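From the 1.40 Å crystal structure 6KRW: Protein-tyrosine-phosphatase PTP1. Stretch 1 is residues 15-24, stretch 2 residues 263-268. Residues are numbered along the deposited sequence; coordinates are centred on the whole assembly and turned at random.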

ATOM      1  N   GLN A  15       2.811  21.566 -14.644  1.00 26.39           N
ATOM      2  CA  GLN A  15       2.287  22.451 -13.577  1.00 28.97           C
ATOM      3  C   GLN A  15       2.606  21.844 -12.218  1.00 25.21           C
ATOM      4  O   GLN A  15       3.128  22.562 -11.343  1.00 26.60           O
ATOM      5  N   ALA A  16       2.337  20.554 -12.048  1.00 23.96           N
ATOM      6  CA  ALA A  16       2.643  19.872 -10.774  1.00 22.56           C
ATOM      7  C   ALA A  16       4.152  19.884 -10.523  1.00 23.45           C
ATOM      8  O   ALA A  16       4.566  20.080  -9.385  1.00 24.07           O
ATOM      9  N   LEU A  17       4.948  19.630 -11.562  1.00 24.04           N
ATOM     10  CA  LEU A  17       6.415  19.550 -11.350  1.00 23.52           C
ATOM     11  C   LEU A  17       6.925  20.883 -10.800  1.00 22.85           C
ATOM     12  O   LEU A  17       7.755  20.888  -9.881  1.00 24.44           O
ATOM     13  N   GLY A  18       6.490  21.999 -11.363  1.00 24.91           N
ATOM     14  CA  GLY A  18       6.964  23.302 -10.873  1.00 29.50           C
ATOM     15  C   GLY A  18       6.615  23.488  -9.411  1.00 24.95           C
ATOM     16  O   GLY A  18       7.453  24.033  -8.643  1.00 25.76           O
ATOM     17  N   VAL A  19       5.412  23.072  -9.012  1.00 24.09           N
ATOM     18  CA  VAL A  19       4.998  23.209  -7.596  1.00 23.32           C
ATOM     19  C   VAL A  19       5.809  22.290  -6.684  1.00 22.91           C
ATOM     20  O   VAL A  19       6.373  22.780  -5.698  1.00 24.30           O
ATOM     21  N   PHE A  20       5.892  21.001  -7.004  1.00 22.27           N
ATOM     22  CA  PHE A  20       6.614  20.045  -6.124  1.00 23.46           C
ATOM     23  C   PHE A  20       8.110  20.380  -6.086  1.00 24.04           C
ATOM     24  O   PHE A  20       8.715  20.279  -5.016  1.00 24.93           O
ATOM     25  N   ARG A  21       8.675  20.771  -7.219  1.00 25.80           N
ATOM     26  CA  ARG A  21      10.120  21.116  -7.254  1.00 28.72           C
ATOM     27  C   ARG A  21      10.339  22.358  -6.388  1.00 26.53           C
ATOM     28  O   ARG A  21      11.348  22.424  -5.665  1.00 28.32           O
ATOM     29  N   GLY A  22       9.416  23.319  -6.454  1.00 29.42           N
ATOM     30  CA  GLY A  22       9.541  24.514  -5.604  1.00 29.70           C
ATOM     31  C   GLY A  22       9.504  24.138  -4.134  1.00 26.55           C
ATOM     32  O   GLY A  22      10.216  24.773  -3.344  1.00 31.99           O
ATOM     33  N   LYS A  23       8.700  23.147  -3.758  1.00 26.10           N
ATOM     34  CA  LYS A  23       8.656  22.667  -2.355  1.00 27.60           C
ATOM     35  C   LYS A  23      10.011  22.079  -1.946  1.00 28.03           C
ATOM     36  O   LYS A  23      10.491  22.398  -0.862  1.00 28.68           O
ATOM     37  N   ILE A  24      10.617  21.252  -2.788  1.00 26.20           N
ATOM     38  CA  ILE A  24      11.915  20.596  -2.428  1.00 28.38           C
ATOM     39  C   ILE A  24      13.018  21.657  -2.351  1.00 28.65           C
ATOM     40  O   ILE A  24      13.981  21.469  -1.565  1.00 32.96           O
ATOM     41  N   SER A 263      -6.240  18.969  -6.596  1.00 24.83           N
ATOM     42  CA  SER A 263      -6.004  18.878  -5.137  1.00 23.28           C
ATOM     43  C   SER A 263      -4.828  17.959  -4.834  1.00 22.30           C
ATOM     44  O   SER A 263      -4.315  18.063  -3.733  1.00 21.29           O
ATOM     45  N   ALA A 264      -4.370  17.172  -5.827  1.00 19.25           N
ATOM     46  CA  ALA A 264      -3.202  16.283  -5.607  1.00 19.40           C
ATOM     47  C   ALA A 264      -1.931  17.118  -5.391  1.00 18.79           C
ATOM     48  O   ALA A 264      -0.956  16.563  -4.849  1.00 19.61           O
ATOM     49  N   LEU A 265      -1.947  18.413  -5.724  1.00 21.62           N
ATOM     50  CA  LEU A 265      -0.763  19.265  -5.461  1.00 22.72           C
ATOM     51  C   LEU A 265      -0.588  19.501  -3.969  1.00 24.94           C
ATOM     52  O   LEU A 265       0.496  19.915  -3.566  1.00 26.84           O
ATOM     53  N   ASP A 266      -1.626  19.268  -3.175  1.00 21.13           N
ATOM     54  CA  ASP A 266      -1.536  19.449  -1.712  1.00 21.06           C
ATOM     55  C   ASP A 266      -1.277  18.079  -1.095  1.00 20.52           C
ATOM     56  O   ASP A 266      -2.210  17.359  -0.718  1.00 19.14           O
ATOM     57  N   LEU A 267       0.013  17.736  -1.002  1.00 20.19           N
ATOM     58  CA  LEU A 267       0.356  16.411  -0.454  1.00 19.05           C
ATOM     59  C   LEU A 267      -0.036  16.321   1.029  1.00 18.74           C
ATOM     60  O   LEU A 267      -0.430  15.242   1.495  1.00 19.19           O
ATOM     61  N   ALA A 268       0.049  17.436   1.766  1.00 19.76           N
ATOM     62  CA  ALA A 268      -0.339  17.384   3.192  1.00 20.09           C
ATOM     63  C   ALA A 268      -1.828  17.012   3.304  1.00 18.33           C
ATOM     64  O   ALA A 268      -2.187  16.216   4.178  1.00 19.50           O
TER

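The contact sets one helix, residues 15-24, against a short 3-10 turn that passes through D266 into a second helix. No direct hydrogen bond crosses between the two stretches; the join is apolar, with one water-mediated polar link, and most of it is built round L265. The backbones come nearest at A16 and L265, whose CA atoms lie 6.3 Å apart.

Q15, exposed, keeps its side chain out of the contact. A16 is the first residue to matter. Its CB points sideways, yet the methyl reaches L265, with A16 CB 3.8 Å from L265 CD1, and so small a side chain suits the closest approach of the two backbones. L17 and G18 are out of reach of the second stretch.

V19, one turn on from A16, points toward the turn. Its chi1 is t, and its CG2 lies 3.7 Å from L265 CD2. The two methyls of L265 are thus both used, CD1 against A16 and CD2 against V19. The leucine itself has chi1 at -92°, between wells, and chi2 p; its CB points sideways, but the end of the side chain comes nearer to the helix.

F20, like L265, starts sideways and ends nearer the other stretch. With chi1 m and chi2 at -84° the ring extends to the second stretch, where it gives up more area than any other residue of the helix. F20 CE2 packs 4.3 Å from L265 CG and F20 CE1 4.3 Å from L267 CB. L267, chi1 t and chi2 p, points toward the helix and meets the ring near its plane, at the edge. Also at the edge is a carbonyl, with A264 O 3.6 Å from F20 CZ, so the ring fills the space beside the turn's backbone as well as its side chains.

R21 and G22 are out of reach of the second stretch, and K23 supplies the polar element. It points toward the turn with chi1 m, chi2 m, chi3 t and chi4 p, a folded course that leaves K23 NZ 4.4 Å from L265 O, too far for a direct hydrogen bond. Water 1 fills the gap: it accepts from K23 NZ at 2.9 Å and donates to L265 O at 2.6 Å. I24 is beyond reach.

In the second stretch, D266 points away and spends its side chain on capping the helix that follows. The rule to read here is economical: alanine at the close approach, valine and phenylalanine around one leucine, and a lysine reaching a backbone carbonyl through water.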

ATOM      1  CB  GLN A  15       0.788  22.628 -13.775  1.00 28.05           C
ATOM      2  CG  GLN A  15       0.448  23.519 -14.960  1.00 30.22           C
ATOM      3  CD  GLN A  15      -0.982  23.321 -15.406  1.00 29.34           C
ATOM      4  OE1 GLN A  15      -1.760  22.633 -14.747  1.00 31.72           O
ATOM      5  NE2 GLN A  15      -1.317  23.884 -16.553  1.00 33.77           N
ATOM      6  CB  ALA A  16       2.112  18.471 -10.781  1.00 23.26           C
ATOM      7  CB  LEU A  17       7.102  19.201 -12.668  1.00 26.60           C
ATOM      8  CG  LEU A  17       8.626  19.101 -12.608  1.00 27.26           C
ATOM      9  CD1 LEU A  17       9.112  18.162 -11.518  1.00 25.47           C
ATOM     10  CD2 LEU A  17       9.182  18.664 -13.956  1.00 31.40           C
ATOM     11  CB  VAL A  19       3.484  22.980  -7.468  1.00 23.75           C
ATOM     12  CG1 VAL A  19       3.113  22.852  -6.008  1.00 23.47           C
ATOM     13  CG2 VAL A  19       2.714  24.084  -8.190  1.00 23.68           C
ATOM     14  CB  PHE A  20       6.340  18.611  -6.578  1.00 22.21           C
ATOM     15  CG  PHE A  20       5.003  18.088  -6.113  1.00 22.52           C
ATOM     16  CD1 PHE A  20       4.881  17.538  -4.854  1.00 24.57           C
ATOM     17  CD2 PHE A  20       3.898  18.074  -6.942  1.00 23.55           C
ATOM     18  CE1 PHE A  20       3.675  17.015  -4.420  1.00 25.18           C
ATOM     19  CE2 PHE A  20       2.677  17.588  -6.486  1.00 24.98           C
ATOM     20  CZ  PHE A  20       2.560  17.093  -5.219  1.00 22.12           C
ATOM     21  CB  ARG A  21      10.577  21.320  -8.701  1.00 35.37           C
ATOM     22  CG  ARG A  21      12.071  21.517  -8.863  1.00 45.65           C
ATOM     23  CD  ARG A  21      12.371  21.753 -10.332  1.00 57.95           C
ATOM     24  NE  ARG A  21      12.457  20.509 -11.083  1.00 54.28           N
ATOM     25  CZ  ARG A  21      12.290  20.394 -12.399  1.00 50.58           C
ATOM     26  NH1 ARG A  21      11.988  21.445 -13.143  1.00 52.84           N
ATOM     27  NH2 ARG A  21      12.406  19.208 -12.967  1.00 59.16           N
ATOM     28  CB  LYS A  23       7.521  21.655  -2.187  1.00 31.56           C
ATOM     29  CG  LYS A  23       6.130  22.242  -2.389  1.00 34.28           C
ATOM     30  CD  LYS A  23       5.648  22.981  -1.186  1.00 43.57           C
ATOM     31  CE  LYS A  23       4.237  23.502  -1.337  1.00 54.48           C
ATOM     32  NZ  LYS A  23       3.257  22.411  -1.145  1.00 56.34           N
ATOM     33  CB  ILE A  24      12.233  19.448  -3.408  1.00 31.56           C
ATOM     34  CG1 ILE A  24      11.333  18.259  -3.059  1.00 35.60           C
ATOM     35  CG2 ILE A  24      13.700  19.071  -3.396  1.00 52.19           C
ATOM     36  CD1 ILE A  24      11.383  17.141  -4.027  1.00 51.13           C
ATOM     37  CB  SER A 263      -7.228  18.424  -4.387  1.00 24.68           C
ATOM     38  OG  SER A 263      -7.587  17.096  -4.728  1.00 24.72           O
ATOM     39  CB  ALA A 264      -3.006  15.342  -6.776  1.00 22.59           C
ATOM     40  CB  LEU A 265      -0.849  20.580  -6.233  1.00 25.67           C
ATOM     41  CG  LEU A 265      -0.190  20.543  -7.610  1.00 35.62           C
ATOM     42  CD1 LEU A 265      -0.791  19.481  -8.509  1.00 31.11           C
ATOM     43  CD2 LEU A 265      -0.283  21.900  -8.267  1.00 42.03           C
ATOM     44  CB  ASP A 266      -2.804  20.142  -1.226  1.00 21.17           C
ATOM     45  CG  ASP A 266      -2.761  20.583   0.218  1.00 26.35           C
ATOM     46  OD1 ASP A 266      -1.913  20.121   0.960  1.00 24.74           O
ATOM     47  OD2 ASP A 266      -3.623  21.380   0.600  1.00 32.18           O
ATOM     48  CB  LEU A 267       1.860  16.150  -0.645  1.00 20.77           C
ATOM     49  CG  LEU A 267       2.343  14.810  -0.120  1.00 20.25           C
ATOM     50  CD1 LEU A 267       1.702  13.657  -0.861  1.00 22.54           C
ATOM     51  CD2 LEU A 267       3.842  14.735  -0.235  1.00 26.71           C
ATOM     52  CB  ALA A 268      -0.070  18.698   3.873  1.00 21.29           C
TER
HETATM   53  O   HOH W   1       3.009  20.463  -3.337  1.00 45.26           O